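Local coordinates for hypothetical protein (Staphylococcus aureus subsp. aureus, PDB 2ETS) that is of unknown function but belongs to the bacterial DUF1798 family and adopts a four-helical bundle fold, at residues A[24-29]-A[48-53]. Residues are numbered along the deposited sequence; the frame is centred on the assembly and turned at random.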
loop_
_atom_site.group_PDB
_atom_site.type_symbol
_atom_site.label_atom_id
_atom_site.label_comp_id
_atom_site.label_asym_id
_atom_site.label_seq_id
_atom_site.Cartn_x
_atom_site.Cartn_y
_atom_site.Cartn_z
ATOM N N VAL A 24 3.164 1.697 -3.526
ATOM C CA VAL A 24 3.972 0.843 -2.654
ATOM C C VAL A 24 5.475 0.882 -3.097
ATOM O O VAL A 24 6.394 0.890 -2.263
ATOM C CB VAL A 24 3.382 -0.574 -2.632
ATOM C CG1 VAL A 24 4.286 -1.550 -1.917
ATOM C CG2 VAL A 24 1.988 -0.558 -1.955
ATOM N N ASN A 25 5.726 0.911 -4.396
ATOM C CA ASN A 25 7.086 1.169 -4.892
ATOM C C ASN A 25 7.656 2.519 -4.476
ATOM O O ASN A 25 8.789 2.649 -4.081
ATOM C CB ASN A 25 7.115 1.060 -6.398
ATOM C CG ASN A 25 6.971 -0.354 -6.862
ATOM O OD1 ASN A 25 7.597 -1.262 -6.307
ATOM N ND2 ASN A 25 6.138 -0.565 -7.880
ATOM N N ASN A 26 6.837 3.527 -4.531
ATOM C CA ASN A 26 7.221 4.821 -4.061
ATOM C C ASN A 26 7.568 4.795 -2.588
ATOM O O ASN A 26 8.488 5.465 -2.161
ATOM C CB ASN A 26 6.042 5.772 -4.269
ATOM C CG ASN A 26 6.471 7.164 -4.431
ATOM O OD1 ASN A 26 7.410 7.439 -5.163
ATOM N ND2 ASN A 26 5.781 8.083 -3.763
HETATM N N MSE A 27 6.783 4.071 -1.804
HETATM C CA MSE A 27 7.064 3.915 -0.369
HETATM C C MSE A 27 8.431 3.278 -0.139
HETATM O O MSE A 27 9.123 3.635 0.794
HETATM C CB MSE A 27 5.990 3.081 0.296
HETATM C CG MSE A 27 4.652 3.768 0.300
HETATM SE SE MSE A 27 3.307 2.586 1.008
HETATM C CE MSE A 27 1.828 3.269 -0.034
ATOM N N GLN A 28 8.829 2.341 -0.991
ATOM C CA GLN A 28 10.141 1.737 -0.853
ATOM C C GLN A 28 11.243 2.791 -1.084
ATOM O O GLN A 28 12.230 2.844 -0.352
ATOM C CB GLN A 28 10.310 0.560 -1.809
ATOM C CG GLN A 28 11.594 -0.250 -1.543
ATOM C CD GLN A 28 11.665 -1.543 -2.371
ATOM O OE1 GLN A 28 10.783 -1.833 -3.188
ATOM N NE2 GLN A 28 12.733 -2.314 -2.166
ATOM N N GLN A 29 11.049 3.658 -2.052
ATOM C CA GLN A 29 12.051 4.690 -2.343
ATOM C C GLN A 29 12.130 5.709 -1.212
ATOM O O GLN A 29 13.207 6.134 -0.859
ATOM C CB GLN A 29 11.798 5.371 -3.688
ATOM C CG GLN A 29 12.908 5.153 -4.756
ATOM C CD GLN A 29 14.363 5.195 -4.186
ATOM O OE1 GLN A 29 14.832 6.228 -3.676
ATOM N NE2 GLN A 29 15.066 4.061 -4.277
ATOM N N LYS A 48 1.615 13.608 6.558
ATOM C CA LYS A 48 0.167 13.746 6.605
ATOM C C LYS A 48 -0.444 13.788 5.194
ATOM O O LYS A 48 -1.311 12.968 4.874
ATOM C CB LYS A 48 -0.244 14.991 7.422
ATOM C CG LYS A 48 -1.710 15.006 7.854
ATOM C CD LYS A 48 -2.060 16.282 8.634
ATOM C CE LYS A 48 -3.604 16.436 8.862
ATOM N NZ LYS A 48 -4.260 17.493 7.988
ATOM N N PRO A 49 0.028 14.706 4.333
ATOM C CA PRO A 49 -0.529 14.723 2.986
ATOM C C PRO A 49 -0.384 13.406 2.221
ATOM O O PRO A 49 -1.291 12.999 1.499
ATOM C CB PRO A 49 0.277 15.835 2.284
ATOM C CG PRO A 49 0.868 16.653 3.364
ATOM C CD PRO A 49 1.107 15.699 4.494
ATOM N N TYR A 50 0.737 12.725 2.411
ATOM C CA TYR A 50 0.984 11.488 1.714
ATOM C C TYR A 50 0.036 10.379 2.155
ATOM O O TYR A 50 -0.579 9.692 1.327
ATOM C CB TYR A 50 2.423 11.020 1.929
ATOM C CG TYR A 50 2.702 9.782 1.135
ATOM C CD1 TYR A 50 2.829 9.842 -0.263
ATOM C CD2 TYR A 50 2.755 8.543 1.750
ATOM C CE1 TYR A 50 3.082 8.686 -1.008
ATOM C CE2 TYR A 50 2.965 7.381 1.019
ATOM C CZ TYR A 50 3.159 7.469 -0.355
ATOM O OH TYR A 50 3.363 6.329 -1.076
ATOM N N THR A 51 -0.069 10.208 3.464
ATOM C CA THR A 51 -0.952 9.169 4.049
ATOM C C THR A 51 -2.412 9.464 3.745
ATOM O O THR A 51 -3.182 8.564 3.487
ATOM C CB THR A 51 -0.789 9.071 5.558
ATOM O OG1 THR A 51 -1.105 10.344 6.140
ATOM C CG2 THR A 51 0.618 8.642 5.913
ATOM N N GLU A 52 -2.789 10.726 3.754
ATOM C CA GLU A 52 -4.142 11.093 3.327
ATOM C C GLU A 52 -4.414 10.775 1.848
ATOM O O GLU A 52 -5.515 10.371 1.500
ATOM C CB GLU A 52 -4.392 12.564 3.611
ATOM C CG GLU A 52 -4.512 12.850 5.099
ATOM C CD GLU A 52 -4.884 14.298 5.384
ATOM O OE1 GLU A 52 -4.862 15.132 4.439
ATOM O OE2 GLU A 52 -5.192 14.591 6.560
ATOM N N HIS A 53 -3.418 10.937 0.984
ATOM C CA HIS A 53 -3.584 10.587 -0.434
ATOM C C HIS A 53 -3.727 9.064 -0.567
ATOM O O HIS A 53 -4.535 8.565 -1.351
ATOM C CB HIS A 53 -2.414 11.133 -1.261
ATOM C CG HIS A 53 -2.134 10.382 -2.528
ATOM N ND1 HIS A 53 -2.877 10.542 -3.682
ATOM C CD2 HIS A 53 -1.133 9.521 -2.841
ATOM C CE1 HIS A 53 -2.374 9.773 -4.634
ATOM N NE2 HIS A 53 -1.313 9.141 -4.151
#
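With CG anti to the backbone N (chi1 -176°), the ring of Y50 reaches out from helix 43-63 to meet M27, whose CG lies beside its own backbone N (chi1 -66°) on helix 12-37. The pair is a worked example of how a four-helical bundle lets one long aromatic residue span the gap between two helices that follow each other in the chain: the closest CA atoms across the contact, those of M27 and Y50, are still 9.9 Å apart.

M27, a selenomethionine, receives the phenol end with two of its carbons. CG comes in at the edge of the ring, near its plane, and lies 4.0 Å from Y50 CZ. The side chain runs extended to SE, turns moderately off the straight at the last bond, and leaves CE 3.6 Å from Y50 OH. M27 is buried and also packs on L89 of helix 76-92, so the ring end rests against a buried residue. N26 flanks the ring from another direction, its amide plane turned 46° from that of the ring and its ND2 3.9 Å from Y50 CE1.

The hydroxyl nevertheless has a polar partner: Y50 OH hydrogen-bonds to OE1 of E23, one turn before M27 on the same helix. The other carboxylate oxygen, OE2, bonds H53 NE2, so a single glutamate ties two residues of helix 43-63 to helix 12-37. Alongside that polar link, the closest approach between the two segments is from M27 CG to Y50 OH, 3.2 Å.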